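Local coordinates for uncharacterized protein (Mycobacterium tuberculosis, PDB 4Q6U) that is of uncharacterised biochemical function but is built from three sensor-type domains, one GAF-like and two PAS-like, and so probably takes part in sensing or signalling, at residues B[10-18]-B[24-32]; B[144-153]-B[252-260]. All blocks are in the same frame, centred on the assembly; numbering follows the deposited sequence.

Contact 1 of 2, residues B[10-18]-B[24-32]; sequences THDWLLVET and AVVARGREL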
ATOM      1  N   THR B  10      23.653  -1.461 -25.800  1.00 83.98           N
ATOM      2  CA  THR B  10      22.785  -2.235 -26.680  1.00 83.58           C
ATOM      3  C   THR B  10      23.289  -3.669 -26.827  1.00 88.42           C
ATOM      4  O   THR B  10      22.890  -4.391 -27.744  1.00 87.85           O
ATOM      5  CB  THR B  10      22.680  -1.587 -28.078  1.00 85.19           C
ATOM      6  N   HIS B  11      24.169  -4.078 -25.919  1.00 85.24           N
ATOM      7  CA  HIS B  11      24.776  -5.402 -25.991  1.00 76.11           C
ATOM      8  C   HIS B  11      23.931  -6.455 -25.287  1.00 64.54           C
ATOM      9  O   HIS B  11      24.211  -7.645 -25.391  1.00 62.42           O
ATOM     10  CB  HIS B  11      26.180  -5.380 -25.383  1.00 74.60           C
ATOM     11  N   ASP B  12      22.908  -6.009 -24.564  1.00 60.46           N
ATOM     12  CA  ASP B  12      22.078  -6.915 -23.770  1.00 55.24           C
ATOM     13  C   ASP B  12      21.083  -7.688 -24.625  1.00 51.81           C
ATOM     14  O   ASP B  12      20.765  -7.287 -25.744  1.00 52.26           O
ATOM     15  CB  ASP B  12      21.318  -6.140 -22.692  1.00 57.79           C
ATOM     16  CG  ASP B  12      22.231  -5.563 -21.626  1.00 71.91           C
ATOM     17  OD1 ASP B  12      22.674  -6.328 -20.743  1.00 64.93           O
ATOM     18  OD2 ASP B  12      22.494  -4.343 -21.667  1.00 83.23           O
ATOM     19  N   TRP B  13      20.599  -8.805 -24.089  1.00 46.89           N
ATOM     20  CA  TRP B  13      19.484  -9.527 -24.683  1.00 46.65           C
ATOM     21  C   TRP B  13      18.200  -8.747 -24.440  1.00 55.12           C
ATOM     22  O   TRP B  13      17.944  -8.307 -23.324  1.00 44.17           O
ATOM     23  CB  TRP B  13      19.344 -10.926 -24.079  1.00 47.59           C
ATOM     24  CG  TRP B  13      20.357 -11.914 -24.525  1.00 48.67           C
ATOM     25  CD1 TRP B  13      21.554 -12.197 -23.932  1.00 44.19           C
ATOM     26  CD2 TRP B  13      20.255 -12.780 -25.662  1.00 54.51           C
ATOM     27  NE1 TRP B  13      22.208 -13.184 -24.637  1.00 46.55           N
ATOM     28  CE2 TRP B  13      21.432 -13.554 -25.705  1.00 53.36           C
ATOM     29  CE3 TRP B  13      19.284 -12.967 -26.652  1.00 47.72           C
ATOM     30  CZ2 TRP B  13      21.664 -14.504 -26.703  1.00 48.59           C
ATOM     31  CZ3 TRP B  13      19.517 -13.912 -27.642  1.00 54.24           C
ATOM     32  CH2 TRP B  13      20.693 -14.671 -27.654  1.00 49.76           C
ATOM     33  N   LEU B  14      17.390  -8.582 -25.477  1.00 48.03           N
ATOM     34  CA  LEU B  14      16.067  -7.988 -25.313  1.00 47.66           C
ATOM     35  C   LEU B  14      14.999  -9.074 -25.205  1.00 45.79           C
ATOM     36  O   LEU B  14      14.890  -9.911 -26.099  1.00 46.72           O
ATOM     37  CB  LEU B  14      15.740  -7.072 -26.493  1.00 55.34           C
ATOM     38  CG  LEU B  14      16.615  -5.839 -26.663  1.00 53.37           C
ATOM     39  CD1 LEU B  14      16.103  -5.015 -27.826  1.00 56.71           C
ATOM     40  CD2 LEU B  14      16.606  -5.039 -25.363  1.00 51.67           C
ATOM     41  N   LEU B  15      14.202  -9.061 -24.138  1.00 48.26           N
ATOM     42  CA  LEU B  15      13.070  -9.975 -24.069  1.00 43.23           C
ATOM     43  C   LEU B  15      11.827  -9.296 -24.636  1.00 44.31           C
ATOM     44  O   LEU B  15      11.380  -8.262 -24.144  1.00 47.70           O
ATOM     45  CB  LEU B  15      12.820 -10.452 -22.644  1.00 38.73           C
ATOM     46  CG  LEU B  15      11.695 -11.483 -22.464  1.00 40.38           C
ATOM     47  CD1 LEU B  15      12.054 -12.813 -23.106  1.00 41.96           C
ATOM     48  CD2 LEU B  15      11.384 -11.685 -20.990  1.00 38.59           C
ATOM     49  N   VAL B  16      11.283  -9.890 -25.688  1.00 48.25           N
ATOM     50  CA  VAL B  16      10.137  -9.335 -26.389  1.00 46.44           C
ATOM     51  C   VAL B  16       8.903 -10.218 -26.223  1.00 50.05           C
ATOM     52  O   VAL B  16       8.932 -11.387 -26.564  1.00 44.65           O
ATOM     53  CB  VAL B  16      10.445  -9.166 -27.889  1.00 49.71           C
ATOM     54  CG1 VAL B  16       9.175  -8.891 -28.671  1.00 51.59           C
ATOM     55  CG2 VAL B  16      11.469  -8.057 -28.090  1.00 52.96           C
ATOM     56  N   GLU B  17       7.830  -9.646 -25.688  1.00 44.55           N
ATOM     57  CA  GLU B  17       6.550 -10.338 -25.587  1.00 43.70           C
ATOM     58  C   GLU B  17       5.853 -10.222 -26.939  1.00 60.99           C
ATOM     59  O   GLU B  17       5.744  -9.127 -27.498  1.00 57.34           O
ATOM     60  CB  GLU B  17       5.701  -9.744 -24.455  1.00 43.10           C
ATOM     61  CG  GLU B  17       4.599 -10.661 -23.911  1.00 40.65           C
ATOM     62  CD  GLU B  17       3.261 -10.418 -24.576  1.00 45.36           C
ATOM     63  OE1 GLU B  17       3.239  -9.883 -25.708  1.00 52.10           O
ATOM     64  OE2 GLU B  17       2.229 -10.750 -23.966  1.00 47.17           O
ATOM     65  N   THR B  18       5.400 -11.354 -27.469  1.00 59.38           N
ATOM     66  CA  THR B  18       4.877 -11.401 -28.830  1.00 56.65           C
ATOM     67  C   THR B  18       3.434 -11.900 -28.906  1.00 62.67           C
ATOM     68  O   THR B  18       3.047 -12.540 -29.882  1.00 62.77           O
ATOM     69  CB  THR B  18       5.748 -12.308 -29.730  1.00 59.20           C
ATOM     70  OG1 THR B  18       5.879 -13.607 -29.134  1.00 47.56           O
ATOM     71  CG2 THR B  18       7.130 -11.704 -29.923  1.00 56.54           C
ATOM     72  N   ALA B  24       6.583  -6.418 -28.235  1.00 53.09           N
ATOM     73  CA  ALA B  24       6.819  -5.371 -27.250  1.00 55.30           C
ATOM     74  C   ALA B  24       7.853  -5.789 -26.207  1.00 50.00           C
ATOM     75  O   ALA B  24       7.748  -6.858 -25.608  1.00 47.50           O
ATOM     76  CB  ALA B  24       5.514  -4.988 -26.579  1.00 53.36           C
ATOM     77  N   VAL B  25       8.847  -4.932 -25.993  1.00 50.80           N
ATOM     78  CA  VAL B  25       9.934  -5.223 -25.070  1.00 48.72           C
ATOM     79  C   VAL B  25       9.442  -5.232 -23.615  1.00 53.89           C
ATOM     80  O   VAL B  25       8.671  -4.367 -23.205  1.00 50.42           O
ATOM     81  CB  VAL B  25      11.084  -4.199 -25.230  1.00 50.63           C
ATOM     82  CG1 VAL B  25      12.237  -4.526 -24.289  1.00 48.55           C
ATOM     83  CG2 VAL B  25      11.559  -4.162 -26.691  1.00 56.12           C
ATOM     84  N   VAL B  26       9.877  -6.228 -22.847  1.00 44.30           N
ATOM     85  CA  VAL B  26       9.556  -6.300 -21.432  1.00 40.46           C
ATOM     86  C   VAL B  26      10.823  -6.438 -20.589  1.00 38.82           C
ATOM     87  O   VAL B  26      10.793  -6.223 -19.375  1.00 41.83           O
ATOM     88  CB  VAL B  26       8.599  -7.473 -21.122  1.00 39.53           C
ATOM     89  CG1 VAL B  26       7.281  -7.302 -21.873  1.00 40.15           C
ATOM     90  CG2 VAL B  26       9.245  -8.782 -21.488  1.00 44.09           C
ATOM     91  N   ALA B  27      11.943  -6.768 -21.230  1.00 39.74           N
ATOM     92  CA  ALA B  27      13.222  -6.826 -20.517  1.00 40.29           C
ATOM     93  C   ALA B  27      14.409  -6.412 -21.381  1.00 45.21           C
ATOM     94  O   ALA B  27      14.552  -6.876 -22.515  1.00 48.38           O
ATOM     95  CB  ALA B  27      13.457  -8.222 -19.964  1.00 39.38           C
ATOM     96  N   ARG B  28      15.244  -5.524 -20.846  1.00 44.11           N
ATOM     97  CA  ARG B  28      16.579  -5.296 -21.404  1.00 46.01           C
ATOM     98  C   ARG B  28      17.569  -5.927 -20.441  1.00 48.73           C
ATOM     99  O   ARG B  28      17.803  -5.405 -19.353  1.00 46.87           O
ATOM    100  CB  ARG B  28      16.882  -3.809 -21.596  1.00 49.22           C
ATOM    101  CG  ARG B  28      18.241  -3.558 -22.258  1.00 48.07           C
ATOM    102  CD  ARG B  28      18.307  -2.208 -22.974  1.00 61.92           C
ATOM    103  NE  ARG B  28      18.099  -1.079 -22.075  1.00 62.83           N
ATOM    104  CZ  ARG B  28      18.066   0.192 -22.471  1.00 69.91           C
ATOM    105  NH1 ARG B  28      18.225   0.493 -23.752  1.00 70.59           N
ATOM    106  NH2 ARG B  28      17.872   1.163 -21.585  1.00 72.31           N
ATOM    107  N   GLY B  29      18.130  -7.068 -20.821  1.00 46.74           N
ATOM    108  CA  GLY B  29      18.855  -7.865 -19.855  1.00 47.83           C
ATOM    109  C   GLY B  29      17.827  -8.336 -18.840  1.00 43.96           C
ATOM    110  O   GLY B  29      16.926  -9.086 -19.189  1.00 39.64           O
ATOM    111  N   ARG B  30      17.934  -7.865 -17.600  1.00 38.53           N
ATOM    112  CA  ARG B  30      16.978  -8.257 -16.565  1.00 45.36           C
ATOM    113  C   ARG B  30      16.130  -7.086 -16.079  1.00 45.93           C
ATOM    114  O   ARG B  30      15.215  -7.267 -15.265  1.00 42.14           O
ATOM    115  CB  ARG B  30      17.711  -8.904 -15.384  1.00 44.23           C
ATOM    116  CG  ARG B  30      18.397 -10.210 -15.758  1.00 43.19           C
ATOM    117  CD  ARG B  30      19.201 -10.801 -14.603  1.00 43.53           C
ATOM    118  NE  ARG B  30      19.987 -11.959 -15.037  1.00 43.20           N
ATOM    119  CZ  ARG B  30      19.519 -13.199 -15.135  1.00 44.84           C
ATOM    120  NH1 ARG B  30      18.252 -13.466 -14.838  1.00 42.19           N
ATOM    121  NH2 ARG B  30      20.319 -14.179 -15.536  1.00 46.61           N
ATOM    122  N   GLU B  31      16.435  -5.890 -16.579  1.00 40.77           N
ATOM    123  CA  GLU B  31      15.712  -4.690 -16.197  1.00 41.51           C
ATOM    124  C   GLU B  31      14.353  -4.661 -16.890  1.00 42.50           C
ATOM    125  O   GLU B  31      14.269  -4.822 -18.098  1.00 37.09           O
ATOM    126  CB  GLU B  31      16.525  -3.430 -16.534  1.00 42.70           C
ATOM    127  N   LEU B  32      13.291  -4.465 -16.114  1.00 34.78           N
ATOM    128  CA  LEU B  32      11.931  -4.462 -16.653  1.00 37.29           C
ATOM    129  C   LEU B  32      11.648  -3.278 -17.576  1.00 39.92           C
ATOM    130  O   LEU B  32      12.035  -2.150 -17.281  1.00 40.57           O
ATOM    131  CB  LEU B  32      10.910  -4.459 -15.508  1.00 35.60           C
ATOM    132  CG  LEU B  32       9.437  -4.343 -15.905  1.00 40.42           C
ATOM    133  CD1 LEU B  32       8.991  -5.610 -16.627  1.00 43.10           C
ATOM    134  CD2 LEU B  32       8.548  -4.083 -14.698  1.00 36.06           C
TER
HETATM  135  O   HOH W   1      16.520 -10.280 -21.724  1.00 45.06           O
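A classic beta bulge breaks the pairing of strands 14-17 and 24-28: V26 and A27 both face L15, and the register slips by one residue between L15 and V16. The L15 carbonyl takes up the extra residue. V26 N comes to L15 O at 2.8 Å, almost straight at 175°, while A27 N gives the same oxygen a second, weak bond at 3.3 Å. Beyond the bulge, toward the hairpin loop, E17 and A24 form a hydrogen-bonded pair, with each backbone N bound to the other's O. Within it, L15 N reaches A27 O at 2.7 Å. Where the strands end, G29 N bonds to W13 O, and a water donates to both W13 O and G29 O, bridging the two segments at the type II' turn R28-E31.

The side chains of L15 and A27 meet on one face, CB to CB at 3.5 Å. V26 leans against the same leucine: with CG1 anti to the carbonyl carbon (chi1 -61°), CG2 is left between the backbone N and the carbonyl carbon, 3.6 Å from L15 CD2, while CG1 lies beside E17 CB. W214 of strand 206-215 lies against L15 and A27, so this face looks at the middle domain. E17 also turns that way, its OE2 in a salt bridge to R194 and its OE1 bonded to L19 N. On the other face, L14 lies alongside R28, CD2 against the aliphatic CG at 3.8 Å, and V16 CG2 touches V25 CG2; F41 of helix 38-41 covers L14, V25 and R28. All this makes a hairpin held mainly by backbone bonds, its bulge bringing V26 as well as A27 against L15, with L15 and A27 meeting W214 of the next domain.

Contact 2 of 2, residues B[144-153]-B[252-260]; sequences FAEDLPAREL and TLLKWLDQP
The loop 144-153 follows the backbone of edge strand 253-256 without regular strand pairing: CA atoms come close at A145 and K255, then at R151 and L257, and R151 N bonds to W256 O at 2.9 Å. Waters bridge F144 N to L253 O and A145 O to W256 N.

R151 and K255 supply the polar grip. Bends at chi2 (68°) and chi3 (56°) curl the R151 chain around the L257 carbonyl oxygen, so that NE meets L257 O in the guanidinium plane at 2.8 Å. NH2 makes a salt bridge to D258 OD1, also 2.8 Å, on the anti side and somewhat out of the plane of a carboxylate turned 87° from the guanidinium; R243 shares that oxygen. K255 runs out extended and turns only at chi4, which brings NZ to both P149 O and E152 O, 2.9 Å each, while NZ also forms a salt bridge with E157 OE2. L153 CD2 packs crosswise on K255 CE at 3.6 Å. At the other end, where 144-153 begins, A145 CB touches both L253 CG and W256 CD1, and L254 CD2 touches the F144 ring at its edge.

This joins the middle and C-terminal PAS-like domains. Strand 242-246 flanks 253-256 within its sheet, helix 157-165 packs on L148 and L254, and helix 228-235 lies by R151 and L153, where A229 and I232 of the second subunit also reach L153 and L257.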
ATOM      1  N   PHE B 144      -3.493 -21.513  -8.287  1.00 24.28           N
ATOM      2  CA  PHE B 144      -2.945 -20.162  -8.393  1.00 25.11           C
ATOM      3  C   PHE B 144      -2.176 -19.817  -7.118  1.00 28.66           C
ATOM      4  O   PHE B 144      -1.151 -19.144  -7.165  1.00 25.79           O
ATOM      5  CB  PHE B 144      -4.052 -19.126  -8.640  1.00 27.44           C
ATOM      6  CG  PHE B 144      -4.787 -19.300  -9.944  1.00 32.37           C
ATOM      7  CD1 PHE B 144      -4.243 -20.039 -10.985  1.00 29.38           C
ATOM      8  CD2 PHE B 144      -6.037 -18.722 -10.124  1.00 28.51           C
ATOM      9  CE1 PHE B 144      -4.925 -20.199 -12.188  1.00 31.30           C
ATOM     10  CE2 PHE B 144      -6.724 -18.868 -11.322  1.00 26.32           C
ATOM     11  CZ  PHE B 144      -6.168 -19.608 -12.361  1.00 29.00           C
ATOM     12  N   ALA B 145      -2.649 -20.308  -5.975  1.00 29.64           N
ATOM     13  CA  ALA B 145      -2.003 -19.984  -4.701  1.00 25.95           C
ATOM     14  C   ALA B 145      -0.619 -20.644  -4.557  1.00 30.60           C
ATOM     15  O   ALA B 145       0.113 -20.349  -3.611  1.00 27.92           O
ATOM     16  CB  ALA B 145      -2.924 -20.384  -3.508  1.00 19.96           C
ATOM     17  N   GLU B 146      -0.252 -21.522  -5.497  1.00 28.18           N
ATOM     18  CA  GLU B 146       1.091 -22.110  -5.500  1.00 25.97           C
ATOM     19  C   GLU B 146       2.085 -21.241  -6.287  1.00 29.25           C
ATOM     20  O   GLU B 146       3.303 -21.407  -6.170  1.00 29.13           O
ATOM     21  CB  GLU B 146       1.064 -23.543  -6.083  1.00 24.32           C
ATOM     22  CG  GLU B 146       0.203 -24.522  -5.262  1.00 24.15           C
ATOM     23  CD  GLU B 146       0.196 -25.945  -5.812  1.00 28.82           C
ATOM     24  OE1 GLU B 146      -0.780 -26.300  -6.507  1.00 33.42           O
ATOM     25  OE2 GLU B 146       1.142 -26.718  -5.530  1.00 30.82           O
ATOM     26  N   ASP B 147       1.563 -20.326  -7.100  1.00 27.85           N
ATOM     27  CA  ASP B 147       2.404 -19.422  -7.883  1.00 26.58           C
ATOM     28  C   ASP B 147       2.545 -18.058  -7.189  1.00 31.98           C
ATOM     29  O   ASP B 147       3.510 -17.341  -7.406  1.00 38.74           O
ATOM     30  CB  ASP B 147       1.830 -19.248  -9.292  1.00 26.81           C
ATOM     31  CG  ASP B 147       2.116 -20.443 -10.189  1.00 32.01           C
ATOM     32  OD1 ASP B 147       2.632 -21.460  -9.671  1.00 31.45           O
ATOM     33  OD2 ASP B 147       1.835 -20.351 -11.406  1.00 29.94           O
ATOM     34  N   LEU B 148       1.570 -17.704  -6.366  1.00 31.89           N
ATOM     35  CA  LEU B 148       1.650 -16.475  -5.584  1.00 25.37           C
ATOM     36  C   LEU B 148       2.262 -16.796  -4.226  1.00 28.81           C
ATOM     37  O   LEU B 148       2.073 -17.893  -3.705  1.00 28.61           O
ATOM     38  CB  LEU B 148       0.264 -15.854  -5.429  1.00 25.73           C
ATOM     39  CG  LEU B 148      -0.400 -15.429  -6.741  1.00 31.08           C
ATOM     40  CD1 LEU B 148      -1.816 -14.938  -6.487  1.00 21.28           C
ATOM     41  CD2 LEU B 148       0.424 -14.350  -7.437  1.00 26.63           C
ATOM     42  N   PRO B 149       3.025 -15.855  -3.650  1.00 27.26           N
ATOM     43  CA  PRO B 149       3.572 -16.161  -2.330  1.00 28.70           C
ATOM     44  C   PRO B 149       2.457 -16.309  -1.306  1.00 31.32           C
ATOM     45  O   PRO B 149       1.356 -15.802  -1.533  1.00 29.41           O
ATOM     46  CB  PRO B 149       4.435 -14.938  -2.013  1.00 31.02           C
ATOM     47  CG  PRO B 149       4.762 -14.358  -3.337  1.00 33.48           C
ATOM     48  CD  PRO B 149       3.576 -14.604  -4.207  1.00 29.73           C
ATOM     49  N   ALA B 150       2.728 -17.018  -0.217  1.00 32.03           N
ATOM     50  CA  ALA B 150       1.834 -16.989   0.930  1.00 29.74           C
ATOM     51  C   ALA B 150       2.190 -15.750   1.736  1.00 23.79           C
ATOM     52  O   ALA B 150       3.364 -15.384   1.801  1.00 30.46           O
ATOM     53  CB  ALA B 150       1.969 -18.244   1.769  1.00 26.32           C
ATOM     54  N   ARG B 151       1.171 -15.097   2.294  1.00 27.61           N
ATOM     55  CA  ARG B 151       1.333 -13.983   3.247  1.00 26.77           C
ATOM     56  C   ARG B 151       1.886 -12.702   2.614  1.00 31.52           C
ATOM     57  O   ARG B 151       1.224 -11.659   2.654  1.00 30.70           O
ATOM     58  CB  ARG B 151       2.217 -14.433   4.429  1.00 30.72           C
ATOM     59  CG  ARG B 151       2.718 -13.329   5.370  1.00 39.20           C
ATOM     60  CD  ARG B 151       1.611 -12.679   6.201  1.00 36.70           C
ATOM     61  NE  ARG B 151       0.825 -13.615   7.009  1.00 30.38           N
ATOM     62  CZ  ARG B 151       1.091 -13.933   8.273  1.00 39.68           C
ATOM     63  NH1 ARG B 151       2.143 -13.413   8.887  1.00 38.49           N
ATOM     64  NH2 ARG B 151       0.305 -14.783   8.927  1.00 43.77           N
ATOM     65  N   GLU B 152       3.081 -12.768   2.023  1.00 30.63           N
ATOM     66  CA  GLU B 152       3.720 -11.575   1.453  1.00 27.01           C
ATOM     67  C   GLU B 152       2.974 -11.017   0.239  1.00 23.47           C
ATOM     68  O   GLU B 152       2.532 -11.765  -0.627  1.00 27.77           O
ATOM     69  CB  GLU B 152       5.167 -11.885   1.057  1.00 34.27           C
ATOM     70  CG  GLU B 152       5.944 -12.649   2.112  1.00 52.39           C
ATOM     71  CD  GLU B 152       6.249 -11.809   3.333  1.00 70.53           C
ATOM     72  OE1 GLU B 152       6.496 -10.594   3.173  1.00 78.99           O
ATOM     73  OE2 GLU B 152       6.240 -12.363   4.452  1.00 77.13           O
ATOM     74  N   LEU B 153       2.887  -9.695   0.162  1.00 24.34           N
ATOM     75  CA  LEU B 153       2.166  -9.008  -0.906  1.00 26.19           C
ATOM     76  C   LEU B 153       3.129  -8.290  -1.853  1.00 29.55           C
ATOM     77  O   LEU B 153       4.190  -7.838  -1.439  1.00 34.03           O
ATOM     78  CB  LEU B 153       1.181  -7.990  -0.311  1.00 30.96           C
ATOM     79  CG  LEU B 153       0.207  -8.551   0.733  1.00 28.08           C
ATOM     80  CD1 LEU B 153      -0.711  -7.427   1.220  1.00 37.90           C
ATOM     81  CD2 LEU B 153      -0.595  -9.683   0.165  1.00 27.34           C
ATOM     82  N   THR B 252     -12.380 -21.387  -6.606  1.00 42.78           N
ATOM     83  CA  THR B 252     -10.988 -21.498  -7.004  1.00 37.32           C
ATOM     84  C   THR B 252     -10.108 -20.807  -5.964  1.00 35.80           C
ATOM     85  O   THR B 252     -10.391 -19.680  -5.550  1.00 34.61           O
ATOM     86  CB  THR B 252     -10.747 -20.876  -8.388  1.00 42.70           C
ATOM     87  OG1 THR B 252     -11.498 -21.594  -9.373  1.00 46.62           O
ATOM     88  CG2 THR B 252      -9.263 -20.920  -8.747  1.00 39.33           C
ATOM     89  N   LEU B 253      -9.061 -21.490  -5.514  1.00 31.78           N
ATOM     90  CA  LEU B 253      -8.148 -20.909  -4.534  1.00 29.65           C
ATOM     91  C   LEU B 253      -7.167 -19.956  -5.222  1.00 32.28           C
ATOM     92  O   LEU B 253      -6.512 -20.332  -6.206  1.00 32.33           O
ATOM     93  CB  LEU B 253      -7.405 -22.019  -3.796  1.00 31.78           C
ATOM     94  CG  LEU B 253      -6.422 -21.622  -2.701  1.00 40.66           C
ATOM     95  CD1 LEU B 253      -7.133 -20.941  -1.538  1.00 36.44           C
ATOM     96  CD2 LEU B 253      -5.680 -22.864  -2.232  1.00 40.27           C
ATOM     97  N   LEU B 254      -7.072 -18.727  -4.716  1.00 28.15           N
ATOM     98  CA  LEU B 254      -6.237 -17.703  -5.359  1.00 28.68           C
ATOM     99  C   LEU B 254      -4.925 -17.441  -4.629  1.00 30.53           C
ATOM    100  O   LEU B 254      -3.860 -17.390  -5.252  1.00 25.90           O
ATOM    101  CB  LEU B 254      -7.001 -16.386  -5.473  1.00 26.17           C
ATOM    102  CG  LEU B 254      -8.370 -16.412  -6.148  1.00 31.11           C
ATOM    103  CD1 LEU B 254      -9.027 -15.052  -6.008  1.00 31.00           C
ATOM    104  CD2 LEU B 254      -8.267 -16.822  -7.623  1.00 34.42           C
ATOM    105  N   LYS B 255      -5.002 -17.258  -3.313  1.00 23.53           N
ATOM    106  CA  LYS B 255      -3.831 -16.859  -2.542  1.00 24.63           C
ATOM    107  C   LYS B 255      -3.954 -17.222  -1.073  1.00 28.01           C
ATOM    108  O   LYS B 255      -5.016 -17.051  -0.481  1.00 33.59           O
ATOM    109  CB  LYS B 255      -3.601 -15.348  -2.654  1.00 26.82           C
ATOM    110  CG  LYS B 255      -2.329 -14.896  -1.942  1.00 23.64           C
ATOM    111  CD  LYS B 255      -2.143 -13.414  -2.005  1.00 32.61           C
ATOM    112  CE  LYS B 255      -0.894 -13.008  -1.256  1.00 29.81           C
ATOM    113  NZ  LYS B 255       0.365 -13.171  -2.047  1.00 29.56           N
ATOM    114  N   TRP B 256      -2.865 -17.710  -0.487  1.00 26.66           N
ATOM    115  CA  TRP B 256      -2.799 -17.907   0.962  1.00 27.88           C
ATOM    116  C   TRP B 256      -2.323 -16.622   1.627  1.00 30.73           C
ATOM    117  O   TRP B 256      -1.346 -16.028   1.183  1.00 23.75           O
ATOM    118  CB  TRP B 256      -1.857 -19.050   1.327  1.00 24.01           C
ATOM    119  CG  TRP B 256      -2.392 -20.398   0.953  1.00 27.43           C
ATOM    120  CD1 TRP B 256      -1.973 -21.188  -0.074  1.00 25.86           C
ATOM    121  CD2 TRP B 256      -3.456 -21.102   1.599  1.00 30.33           C
ATOM    122  NE1 TRP B 256      -2.710 -22.355  -0.106  1.00 31.85           N
ATOM    123  CE2 TRP B 256      -3.636 -22.319   0.907  1.00 27.30           C
ATOM    124  CE3 TRP B 256      -4.283 -20.816   2.696  1.00 32.39           C
ATOM    125  CZ2 TRP B 256      -4.594 -23.254   1.277  1.00 32.85           C
ATOM    126  CZ3 TRP B 256      -5.241 -21.749   3.063  1.00 35.56           C
ATOM    127  CH2 TRP B 256      -5.389 -22.953   2.355  1.00 31.48           C
ATOM    128  N   LEU B 257      -3.013 -16.202   2.686  1.00 24.83           N
ATOM    129  CA  LEU B 257      -2.656 -14.975   3.413  1.00 26.00           C
ATOM    130  C   LEU B 257      -1.867 -15.327   4.667  1.00 28.16           C
ATOM    131  O   LEU B 257      -1.104 -14.529   5.193  1.00 33.94           O
ATOM    132  CB  LEU B 257      -3.908 -14.180   3.763  1.00 27.38           C
ATOM    133  CG  LEU B 257      -4.676 -13.630   2.564  1.00 35.23           C
ATOM    134  CD1 LEU B 257      -5.906 -12.881   3.028  1.00 34.26           C
ATOM    135  CD2 LEU B 257      -3.788 -12.728   1.706  1.00 39.45           C
ATOM    136  N   ASP B 258      -2.080 -16.542   5.150  1.00 29.06           N
ATOM    137  CA  ASP B 258      -1.233 -17.144   6.163  1.00 29.15           C
ATOM    138  C   ASP B 258      -0.547 -18.324   5.496  1.00 34.11           C
ATOM    139  O   ASP B 258      -0.526 -18.403   4.274  1.00 39.03           O
ATOM    140  CB  ASP B 258      -2.063 -17.587   7.365  1.00 33.23           C
ATOM    141  CG  ASP B 258      -2.892 -16.461   7.925  1.00 28.20           C
ATOM    142  OD1 ASP B 258      -2.312 -15.382   8.164  1.00 29.05           O
ATOM    143  OD2 ASP B 258      -4.116 -16.639   8.109  1.00 32.49           O
ATOM    144  N   GLN B 259       0.007 -19.240   6.277  1.00 37.57           N
ATOM    145  CA  GLN B 259       0.573 -20.445   5.682  1.00 39.08           C
ATOM    146  C   GLN B 259      -0.552 -21.390   5.255  1.00 42.36           C
ATOM    147  O   GLN B 259      -1.638 -21.371   5.831  1.00 35.24           O
ATOM    148  CB  GLN B 259       1.527 -21.144   6.657  1.00 42.14           C
ATOM    149  CG  GLN B 259       2.820 -20.380   6.905  1.00 42.27           C
ATOM    150  CD  GLN B 259       3.417 -19.788   5.632  1.00 53.71           C
ATOM    151  OE1 GLN B 259       3.739 -20.511   4.691  1.00 61.93           O
ATOM    152  NE2 GLN B 259       3.564 -18.462   5.601  1.00 55.22           N
ATOM    153  N   PRO B 260      -0.301 -22.223   4.232  1.00 41.11           N
ATOM    154  CA  PRO B 260      -1.356 -23.137   3.776  1.00 34.91           C
ATOM    155  C   PRO B 260      -1.818 -24.073   4.876  1.00 36.69           C
ATOM    156  O   PRO B 260      -1.037 -24.422   5.762  1.00 44.22           O
ATOM    157  CB  PRO B 260      -0.684 -23.924   2.650  1.00 31.39           C
ATOM    158  CG  PRO B 260       0.436 -23.050   2.193  1.00 40.63           C
ATOM    159  CD  PRO B 260       0.912 -22.303   3.402  1.00 39.06           C
TER
HETATM  160  O   HOH W   2      -6.170 -22.225  -8.279  1.00 33.36           O
HETATM  161  O   HOH W   3      -0.423 -18.072  -2.049  1.00 26.36           O

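From the N terminus, contact 1 closes first: only five residues separate its segments, making a local hairpin in the six-stranded sheet of the GAF-like domain. The chain then completes that sheet and enters the middle domain before 144-153 appears. Contact 2 closes a much longer loop, with 98 residues between its ends, running through most of the middle domain's sheet and through the first strand of the C-terminal one. The two loops are in series, neither nesting nor crossing. The centres of contacts 1 and 2 lie about 29 Å apart, and the contacts sit on opposite sides of the chain's centre. Contact 1 shapes a hairpin that rests on the middle domain, whereas contact 2 ties that domain directly to the C-terminal one.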